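Local atomic coordinates of cadherin-23 (PDB entry 5UZ8), a protein that is a calcium-dependent adhesion protein of hearing, probably acting in inner-ear mechanotransduction as part of the tip link that conveys force to hair-cell channels. Residues A[217-223]-A[295-299]; A[290-296]-A[307-313]. The contacts are given in a common frame with arbitrary orientation. Numbering follows the deposited sequence.

How the interactions relate
Residues 217-223 come first along the chain, as the linker that leads into the last cadherin repeat of this fragment. Interaction 1 brings them against residues 295-299, the end of strand 290-298 and Asp299 just after it, closing a loop of 71 residues that takes in much of the repeat. Interaction 2 closes a short hairpin, pairing 290-296 with 307-313. The two contacts share Val295 and Val296 and interleave rather than nest, since 307-313 follows the loop closed by interaction 1. They meet directly: Ala297 N and Gly307 O are 2.9 Å apart, a probable hydrogen bond, and Phe223 CG packs 3.4 Å from Thr309 CG2. Calcium linker and sheet are thereby joined.

Interaction 1: residues A[217-223]-A[295-299]; sequences NDCRPQF and VVATD. With CA (calcium ion), chain E; CA (calcium ion), chain F; CA (calcium ion), chain G; GSH (glutathione), chain L.
This is a buried, calcium-bridged contact between the linker entering the last cadherin repeat and the end of strand 290-298 and Asp299 just after it. Residues 217-223 form no regular strand: the backbone bends at Asp218 (phi/psi -116/10) and is extended from Cys219 onward, running 158° from 295-299 end to end. The nearest CA atoms are those of Pro221 and Ala297, 6.2 Å apart. Asn217 (chi1 t) and Asp299 (chi1 p) turn toward each other and share the calcium ion of chain E, bound by Asn217 OD1 and Cys219 O at 2.3 Å and by Asp299 OD2 at 2.4 Å; Asp249, Asp251 and Asn255 complete the site. Asn217 ND2 donates to Asp299 OD2 (3.1 Å) and weakly to Asp299 OD1 (3.2 Å), while Asp299 has its strongest polar partner in Leu305. Asp218 (chi1 p) points away, its OD1 and OD2 each 2.4 Å from the chain F and chain G calcium ions; glutathione OE1 binds the latter too. Pro221 CB meets Ala297 CB at 3.9 Å, and Phe223 (chi1 m) sets CZ 3.8 Å from Ala297 CB and 3.9 Å from Val295 CG1. The linker is a variant of the cadherin DxNDN motif, Cys219 replacing the last Asn but still binding calcium through its backbone O. Acceptors Asn217 OD1 and Asp299 OD2 lie 3.0 Å apart across the shared ion, consistent with calcium helping fix the linker.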
ATOM      1  N   ASN A 217     -25.662  -4.153 -12.194  1.00 15.94           N
ATOM      2  CA  ASN A 217     -26.919  -3.502 -12.527  1.00 15.87           C
ATOM      3  C   ASN A 217     -27.833  -3.558 -11.302  1.00 16.18           C
ATOM      4  O   ASN A 217     -28.632  -4.482 -11.177  1.00 17.37           O
ATOM      5  CB  ASN A 217     -27.613  -4.182 -13.712  1.00 16.18           C
ATOM      6  CG  ASN A 217     -28.792  -3.376 -14.202  1.00 15.71           C
ATOM      7  OD1 ASN A 217     -28.749  -2.142 -14.183  1.00 14.94           O
ATOM      8  ND2 ASN A 217     -29.862  -4.046 -14.586  1.00 16.17           N
ATOM      9  N   ASP A 218     -27.702  -2.612 -10.370  1.00 15.74           N
ATOM     10  CA  ASP A 218     -28.520  -2.640  -9.154  1.00 16.09           C
ATOM     11  C   ASP A 218     -29.466  -1.450  -9.041  1.00 16.57           C
ATOM     12  O   ASP A 218     -30.082  -1.286  -8.017  1.00 17.37           O
ATOM     13  CB  ASP A 218     -27.678  -2.791  -7.892  1.00 16.24           C
ATOM     14  CG  ASP A 218     -26.559  -1.711  -7.735  1.00 16.13           C
ATOM     15  OD1 ASP A 218     -26.203  -0.954  -8.668  1.00 15.49           O
ATOM     16  OD2 ASP A 218     -25.989  -1.666  -6.607  1.00 16.21           O
ATOM     17  N   CYS A 219     -29.592  -0.660 -10.095  1.00 16.40           N
ATOM     18  CA  CYS A 219     -30.498   0.490 -10.093  1.00 16.79           C
ATOM     19  C   CYS A 219     -31.536   0.348 -11.218  1.00 15.84           C
ATOM     20  O   CYS A 219     -31.198   0.171 -12.384  1.00 14.83           O
ATOM     21  CB  CYS A 219     -29.721   1.777 -10.208  1.00 17.86           C
ATOM     22  SG  CYS A 219     -28.511   1.879  -8.866  1.00 20.11           S
ATOM     23  N   ARG A 220     -32.811   0.410 -10.837  1.00 15.51           N
ATOM     24  CA  ARG A 220     -33.876   0.328 -11.801  1.00 15.45           C
ATOM     25  C   ARG A 220     -34.114   1.712 -12.402  1.00 15.67           C
ATOM     26  O   ARG A 220     -33.880   2.728 -11.761  1.00 16.07           O
ATOM     27  CB  ARG A 220     -35.165  -0.257 -11.188  1.00 15.89           C
ATOM     28  CG  ARG A 220     -35.933   0.736 -10.346  1.00 16.33           C
ATOM     29  CD  ARG A 220     -37.067   0.102  -9.597  1.00 16.87           C
ATOM     30  NE  ARG A 220     -38.100  -0.415 -10.481  1.00 16.46           N
ATOM     31  CZ  ARG A 220     -39.249  -0.918 -10.049  1.00 17.48           C
ATOM     32  NH1 ARG A 220     -39.549  -0.903  -8.755  1.00 18.28           N
ATOM     33  NH2 ARG A 220     -40.132  -1.418 -10.917  1.00 17.61           N
ATOM     34  N   PRO A 221     -34.561   1.751 -13.654  1.00 15.58           N
ATOM     35  CA  PRO A 221     -34.978   3.003 -14.289  1.00 15.95           C
ATOM     36  C   PRO A 221     -36.091   3.708 -13.513  1.00 16.57           C
ATOM     37  O   PRO A 221     -36.945   3.029 -12.929  1.00 16.62           O
ATOM     38  CB  PRO A 221     -35.495   2.542 -15.636  1.00 15.51           C
ATOM     39  CG  PRO A 221     -34.777   1.262 -15.894  1.00 15.44           C
ATOM     40  CD  PRO A 221     -34.670   0.597 -14.566  1.00 15.55           C
ATOM     41  N   GLN A 222     -36.045   5.032 -13.462  1.00 17.78           N
ATOM     42  CA  GLN A 222     -37.043   5.833 -12.732  1.00 19.78           C
ATOM     43  C   GLN A 222     -37.527   6.926 -13.601  1.00 19.70           C
ATOM     44  O   GLN A 222     -36.711   7.606 -14.246  1.00 19.93           O
ATOM     45  CB  GLN A 222     -36.446   6.682 -11.569  1.00 22.61           C
ATOM     46  CG  GLN A 222     -35.797   6.004 -10.462  1.00 24.16           C
ATOM     47  CD  GLN A 222     -35.297   7.047  -9.456  1.00 26.24           C
ATOM     48  OE1 GLN A 222     -34.153   7.542  -9.549  1.00 27.15           O
ATOM     49  NE2 GLN A 222     -36.173   7.427  -8.541  1.00 26.85           N
ATOM     50  N   PHE A 223     -38.829   7.176 -13.523  1.00 20.11           N
ATOM     51  CA  PHE A 223     -39.389   8.462 -13.951  1.00 20.94           C
ATOM     52  C   PHE A 223     -39.513   9.453 -12.770  1.00 23.20           C
ATOM     53  O   PHE A 223     -39.575   9.073 -11.590  1.00 23.65           O
ATOM     54  CB  PHE A 223     -40.743   8.222 -14.600  1.00 20.16           C
ATOM     55  CG  PHE A 223     -40.673   7.423 -15.873  1.00 18.56           C
ATOM     56  CD1 PHE A 223     -40.515   8.055 -17.102  1.00 18.51           C
ATOM     57  CD2 PHE A 223     -40.766   6.045 -15.854  1.00 18.03           C
ATOM     58  CE1 PHE A 223     -40.475   7.327 -18.284  1.00 17.49           C
ATOM     59  CE2 PHE A 223     -40.729   5.298 -17.035  1.00 16.88           C
ATOM     60  CZ  PHE A 223     -40.571   5.943 -18.250  1.00 17.15           C
ATOM     61  N   VAL A 295     -46.180   3.719 -19.364  1.00 18.16           N
ATOM     62  CA  VAL A 295     -44.918   3.912 -20.099  1.00 17.24           C
ATOM     63  C   VAL A 295     -43.866   3.151 -19.310  1.00 17.14           C
ATOM     64  O   VAL A 295     -43.775   3.308 -18.087  1.00 17.47           O
ATOM     65  CB  VAL A 295     -44.540   5.394 -20.191  1.00 17.12           C
ATOM     66  CG1 VAL A 295     -43.271   5.602 -21.005  1.00 17.28           C
ATOM     67  CG2 VAL A 295     -45.674   6.192 -20.821  1.00 17.83           C
ATOM     68  N   VAL A 296     -43.091   2.328 -19.998  1.00 16.80           N
ATOM     69  CA  VAL A 296     -42.094   1.479 -19.359  1.00 16.58           C
ATOM     70  C   VAL A 296     -40.728   1.878 -19.897  1.00 16.39           C
ATOM     71  O   VAL A 296     -40.586   2.056 -21.101  1.00 16.56           O
ATOM     72  CB  VAL A 296     -42.325   0.009 -19.724  1.00 16.95           C
ATOM     73  CG1 VAL A 296     -41.369  -0.921 -18.980  1.00 17.51           C
ATOM     74  CG2 VAL A 296     -43.766  -0.386 -19.496  1.00 17.93           C
ATOM     75  N   ALA A 297     -39.735   1.999 -19.001  1.00 15.84           N
ATOM     76  CA  ALA A 297     -38.334   2.177 -19.382  1.00 15.58           C
ATOM     77  C   ALA A 297     -37.603   0.946 -18.882  1.00 15.54           C
ATOM     78  O   ALA A 297     -37.771   0.585 -17.734  1.00 15.57           O
ATOM     79  CB  ALA A 297     -37.740   3.429 -18.744  1.00 15.47           C
ATOM     80  N   THR A 298     -36.858   0.283 -19.758  1.00 15.70           N
ATOM     81  CA  THR A 298     -36.147  -0.948 -19.401  1.00 16.11           C
ATOM     82  C   THR A 298     -34.662  -0.736 -19.693  1.00 16.37           C
ATOM     83  O   THR A 298     -34.306  -0.259 -20.780  1.00 16.58           O
ATOM     84  CB  THR A 298     -36.687  -2.125 -20.238  1.00 16.97           C
ATOM     85  OG1 THR A 298     -38.098  -2.257 -20.023  1.00 17.29           O
ATOM     86  CG2 THR A 298     -36.019  -3.422 -19.907  1.00 17.65           C
ATOM     87  N   ASP A 299     -33.797  -1.120 -18.750  1.00 16.04           N
ATOM     88  CA  ASP A 299     -32.376  -0.976 -18.964  1.00 16.29           C
ATOM     89  C   ASP A 299     -31.814  -2.170 -19.745  1.00 17.79           C
ATOM     90  O   ASP A 299     -32.555  -3.113 -20.116  1.00 18.55           O
ATOM     91  CB  ASP A 299     -31.617  -0.669 -17.661  1.00 15.34           C
ATOM     92  CG  ASP A 299     -31.588  -1.826 -16.664  1.00 15.05           C
ATOM     93  OD1 ASP A 299     -31.696  -3.016 -17.044  1.00 15.10           O
ATOM     94  OD2 ASP A 299     -31.411  -1.518 -15.462  1.00 14.55           O
TER
HETATM   95 CA    CA E2604     -29.912  -0.126 -14.311  1.00 13.56          CA
HETATM   96 CA    CA F2605     -24.616  -0.124 -10.204  1.00 14.15          CA
HETATM   97 CA    CA G2606     -24.934   0.473  -6.325  1.00 16.22          CA
HETATM   98  N1  GSH L2611     -28.539   0.720  -0.404  1.00 29.29           N
HETATM   99  CA1 GSH L2611     -28.212  -0.207  -1.477  1.00 30.20           C
HETATM  100  C1  GSH L2611     -26.782  -0.662  -1.312  1.00 30.75           C
HETATM  101  O11 GSH L2611     -26.112  -0.151  -0.384  1.00 30.86           O
HETATM  102  O12 GSH L2611     -26.329  -1.500  -2.130  1.00 30.49           O
HETATM  103  CB1 GSH L2611     -28.403   0.445  -2.861  1.00 27.76           C
HETATM  104  CG1 GSH L2611     -27.452   1.619  -3.087  1.00 25.81           C
HETATM  105  CD1 GSH L2611     -27.448   2.043  -4.537  1.00 24.01           C
HETATM  106  OE1 GSH L2611     -26.928   1.348  -5.406  1.00 22.16           O
HETATM  107  N2  GSH L2611     -27.997   3.226  -4.789  1.00 22.61           N
HETATM  108  CA2 GSH L2611     -27.910   3.878  -6.079  1.00 22.48           C
HETATM  109  C2  GSH L2611     -27.303   5.246  -5.961  1.00 22.48           C
HETATM  110  O2  GSH L2611     -27.609   6.101  -6.775  1.00 21.99           O
HETATM  111  CB2 GSH L2611     -29.303   3.937  -6.706  1.00 22.86           C
HETATM  112  SG2 GSH L2611     -29.871   2.255  -7.002  1.00 24.62           S
HETATM  113  N3  GSH L2611     -26.394   5.422  -4.993  1.00 22.97           N
HETATM  114  CA3 GSH L2611     -25.659   6.659  -4.802  1.00 23.53           C
HETATM  115  C3  GSH L2611     -25.955   7.314  -3.468  1.00 25.49           C
HETATM  116  O31 GSH L2611     -25.438   8.437  -3.268  1.00 26.32           O
HETATM  117  O32 GSH L2611     -26.652   6.715  -2.609  1.00 26.92           O
HETATM  118  O   HOH W   1     -24.580  -0.531  -4.115  1.00 16.02           O

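Interaction 2: residues A[290-296]-A[307-313]; sequences RFNLTVV and GTTMLLV
Antiparallel strands 290-296 and 307-313 pair with axes 4.5 Å apart at closest and N-to-C directions 157° apart. Gly307 O accepts a CA-H...O contact from Val296 CA (3.5 Å). Thr308, in a non-hydrogen-bonded pair with Val296, brings CG2 3.8 Å from Val296 CG2. Thr309 forms a hydrogen-bonded pair with Val295 (Val295 N to Thr309 O 2.8 Å, Thr309 N to Val295 O 3.0 Å). Met310 lies across from Thr294, SD 3.0 Å from Thr294 OG1. Leu311 pairs likewise with Leu293 (Leu311 N to Leu293 O 2.9 Å, Leu293 N to Leu311 O 2.8 Å). Leu312, opposite Asn292, extends onward along its strand, CD1 3.8 Å from Arg290 NH2 over one guanidinium face. Val313 pairs with Phe291 (Val313 N to Phe291 O 2.8 Å, Phe291 N to Val313 O 3.0 Å). One face holds Phe291, Leu293, Val295, Thr309, Leu311 and Val313; Phe270 covers Leu293 and Val313, Phe223 covers Val295 and Thr309. Flanked by strands 227-233 and 259-263, this is the F-G hairpin of the Greek-key cadherin fold.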
ATOM      1  N   ARG A 290     -60.192   8.875 -24.005  1.00 23.62           N
ATOM      2  CA  ARG A 290     -59.304   9.150 -22.868  1.00 25.19           C
ATOM      3  C   ARG A 290     -58.478   7.897 -22.604  1.00 24.23           C
ATOM      4  O   ARG A 290     -59.010   6.788 -22.596  1.00 24.16           O
ATOM      5  CB  ARG A 290     -60.067   9.454 -21.598  1.00 29.28           C
ATOM      6  CG  ARG A 290     -61.030  10.637 -21.691  1.00 33.51           C
ATOM      7  CD  ARG A 290     -61.263  11.315 -20.318  1.00 38.88           C
ATOM      8  NE  ARG A 290     -60.707  10.545 -19.192  1.00 42.32           N
ATOM      9  CZ  ARG A 290     -59.896  11.014 -18.229  1.00 46.68           C
ATOM     10  NH1 ARG A 290     -59.545  12.312 -18.156  1.00 49.46           N
ATOM     11  NH2 ARG A 290     -59.457  10.175 -17.286  1.00 47.89           N
ATOM     12  N   PHE A 291     -57.191   8.083 -22.387  1.00 22.93           N
ATOM     13  CA  PHE A 291     -56.282   6.970 -22.249  1.00 22.58           C
ATOM     14  C   PHE A 291     -55.480   7.178 -20.970  1.00 23.50           C
ATOM     15  O   PHE A 291     -55.102   8.324 -20.676  1.00 23.84           O
ATOM     16  CB  PHE A 291     -55.331   6.938 -23.422  1.00 21.24           C
ATOM     17  CG  PHE A 291     -56.008   6.853 -24.751  1.00 20.91           C
ATOM     18  CD1 PHE A 291     -56.392   8.008 -25.425  1.00 20.60           C
ATOM     19  CD2 PHE A 291     -56.303   5.624 -25.313  1.00 20.99           C
ATOM     20  CE1 PHE A 291     -57.027   7.940 -26.646  1.00 20.46           C
ATOM     21  CE2 PHE A 291     -56.913   5.555 -26.555  1.00 21.35           C
ATOM     22  CZ  PHE A 291     -57.294   6.712 -27.208  1.00 20.73           C
ATOM     23  N   ASN A 292     -55.275   6.099 -20.209  1.00 23.88           N
ATOM     24  CA  ASN A 292     -54.226   6.115 -19.173  0.50 24.07           C
ATOM     25  C   ASN A 292     -53.249   5.007 -19.530  1.00 23.39           C
ATOM     26  O   ASN A 292     -53.474   3.836 -19.305  1.00 24.41           O
ATOM     27  CB  ASN A 292     -54.741   6.029 -17.733  0.50 25.59           C
ATOM     28  CG  ASN A 292     -53.776   6.689 -16.723  0.50 25.58           C
ATOM     29  OD1 ASN A 292     -52.778   7.286 -17.097  0.50 24.54           O
ATOM     30  ND2 ASN A 292     -54.091   6.578 -15.452  0.50 26.67           N
ATOM     31  N   LEU A 293     -52.174   5.440 -20.170  1.00 21.99           N
ATOM     32  CA  LEU A 293     -51.150   4.555 -20.723  1.00 21.88           C
ATOM     33  C   LEU A 293     -50.123   4.264 -19.655  1.00 21.60           C
ATOM     34  O   LEU A 293     -49.939   5.077 -18.710  1.00 20.50           O
ATOM     35  CB  LEU A 293     -50.444   5.216 -21.891  1.00 21.62           C
ATOM     36  CG  LEU A 293     -51.348   5.716 -23.019  1.00 23.01           C
ATOM     37  CD1 LEU A 293     -50.570   6.472 -24.104  1.00 23.13           C
ATOM     38  CD2 LEU A 293     -52.087   4.545 -23.598  1.00 23.68           C
ATOM     39  N   THR A 294     -49.490   3.106 -19.768  1.00 20.93           N
ATOM     40  CA  THR A 294     -48.364   2.782 -18.919  1.00 20.94           C
ATOM     41  C   THR A 294     -47.112   2.859 -19.762  1.00 19.31           C
ATOM     42  O   THR A 294     -47.027   2.182 -20.800  1.00 19.45           O
ATOM     43  CB  THR A 294     -48.507   1.374 -18.336  1.00 22.35           C
ATOM     44  OG1 THR A 294     -49.645   1.353 -17.484  1.00 24.36           O
ATOM     45  CG2 THR A 294     -47.299   1.049 -17.501  1.00 22.51           C
ATOM     46  N   VAL A 295     -46.180   3.719 -19.364  1.00 18.16           N
ATOM     47  CA  VAL A 295     -44.918   3.912 -20.099  1.00 17.24           C
ATOM     48  C   VAL A 295     -43.866   3.151 -19.310  1.00 17.14           C
ATOM     49  O   VAL A 295     -43.775   3.308 -18.087  1.00 17.47           O
ATOM     50  CB  VAL A 295     -44.540   5.394 -20.191  1.00 17.12           C
ATOM     51  CG1 VAL A 295     -43.271   5.602 -21.005  1.00 17.28           C
ATOM     52  CG2 VAL A 295     -45.674   6.192 -20.821  1.00 17.83           C
ATOM     53  N   VAL A 296     -43.091   2.328 -19.998  1.00 16.80           N
ATOM     54  CA  VAL A 296     -42.094   1.479 -19.359  1.00 16.58           C
ATOM     55  C   VAL A 296     -40.728   1.878 -19.897  1.00 16.39           C
ATOM     56  O   VAL A 296     -40.586   2.056 -21.101  1.00 16.56           O
ATOM     57  CB  VAL A 296     -42.325   0.009 -19.724  1.00 16.95           C
ATOM     58  CG1 VAL A 296     -41.369  -0.921 -18.980  1.00 17.51           C
ATOM     59  CG2 VAL A 296     -43.766  -0.386 -19.496  1.00 17.93           C
ATOM     60  N   GLY A 307     -38.804   0.331 -14.933  1.00 14.55           N
ATOM     61  CA  GLY A 307     -39.533   1.290 -14.153  1.00 15.07           C
ATOM     62  C   GLY A 307     -40.678   1.787 -15.035  1.00 15.03           C
ATOM     63  O   GLY A 307     -40.582   1.742 -16.263  1.00 14.13           O
ATOM     64  N   THR A 308     -41.752   2.246 -14.411  1.00 16.33           N
ATOM     65  CA  THR A 308     -42.904   2.732 -15.150  1.00 16.91           C
ATOM     66  C   THR A 308     -43.396   4.084 -14.628  1.00 17.72           C
ATOM     67  O   THR A 308     -43.031   4.543 -13.543  1.00 17.85           O
ATOM     68  CB  THR A 308     -44.122   1.772 -15.111  1.00 18.26           C
ATOM     69  OG1 THR A 308     -44.544   1.564 -13.763  1.00 20.26           O
ATOM     70  CG2 THR A 308     -43.812   0.434 -15.769  1.00 18.61           C
ATOM     71  N   THR A 309     -44.212   4.704 -15.451  1.00 17.60           N
ATOM     72  CA  THR A 309     -45.046   5.811 -15.038  1.00 18.55           C
ATOM     73  C   THR A 309     -46.321   5.753 -15.860  1.00 19.46           C
ATOM     74  O   THR A 309     -46.409   4.981 -16.826  1.00 18.57           O
ATOM     75  CB  THR A 309     -44.312   7.147 -15.210  1.00 18.28           C
ATOM     76  OG1 THR A 309     -45.118   8.196 -14.666  1.00 19.35           O
ATOM     77  CG2 THR A 309     -44.017   7.434 -16.655  1.00 17.56           C
ATOM     78  N   MET A 310     -47.322   6.520 -15.427  1.00 21.19           N
ATOM     79  CA  MET A 310     -48.590   6.574 -16.131  0.50 21.87           C
ATOM     80  C   MET A 310     -48.677   7.872 -16.927  1.00 21.92           C
ATOM     81  O   MET A 310     -48.127   8.906 -16.524  1.00 21.33           O
ATOM     82  CB  MET A 310     -49.765   6.429 -15.150  0.50 23.67           C
ATOM     83  CG  MET A 310     -49.803   5.083 -14.423  0.50 24.84           C
ATOM     84  SD  MET A 310     -49.656   3.665 -15.534  0.50 24.56           S
ATOM     85  CE  MET A 310     -49.452   2.272 -14.417  0.50 25.36           C
ATOM     86  N   LEU A 311     -49.359   7.801 -18.073  1.00 21.42           N
ATOM     87  CA  LEU A 311     -49.497   8.950 -18.967  1.00 21.60           C
ATOM     88  C   LEU A 311     -50.984   9.073 -19.317  1.00 22.63           C
ATOM     89  O   LEU A 311     -51.534   8.190 -19.980  1.00 21.47           O
ATOM     90  CB  LEU A 311     -48.658   8.778 -20.231  1.00 21.30           C
ATOM     91  CG  LEU A 311     -48.851   9.821 -21.350  1.00 22.10           C
ATOM     92  CD1 LEU A 311     -48.514  11.222 -20.876  1.00 23.14           C
ATOM     93  CD2 LEU A 311     -48.059   9.470 -22.608  1.00 22.12           C
ATOM     94  N   LEU A 312     -51.622  10.118 -18.806  1.00 23.36           N
ATOM     95  CA  LEU A 312     -53.023  10.389 -19.120  1.00 24.65           C
ATOM     96  C   LEU A 312     -53.042  11.190 -20.418  1.00 24.24           C
ATOM     97  O   LEU A 312     -52.327  12.180 -20.538  1.00 23.54           O
ATOM     98  CB  LEU A 312     -53.682  11.180 -18.008  1.00 27.23           C
ATOM     99  CG  LEU A 312     -55.027  11.823 -18.332  1.00 29.93           C
ATOM    100  CD1 LEU A 312     -56.059  10.827 -18.899  1.00 30.39           C
ATOM    101  CD2 LEU A 312     -55.539  12.529 -17.080  1.00 32.37           C
ATOM    102  N   VAL A 313     -53.829  10.743 -21.397  1.00 23.69           N
ATOM    103  CA  VAL A 313     -54.003  11.513 -22.635  1.00 23.16           C
ATOM    104  C   VAL A 313     -55.473  11.824 -22.832  1.00 24.15           C
ATOM    105  O   VAL A 313     -56.289  10.907 -22.911  1.00 23.66           O
ATOM    106  CB  VAL A 313     -53.513  10.739 -23.851  1.00 22.23           C
ATOM    107  CG1 VAL A 313     -53.628  11.613 -25.099  1.00 22.57           C
ATOM    108  CG2 VAL A 313     -52.087  10.266 -23.644  1.00 21.40           C
TER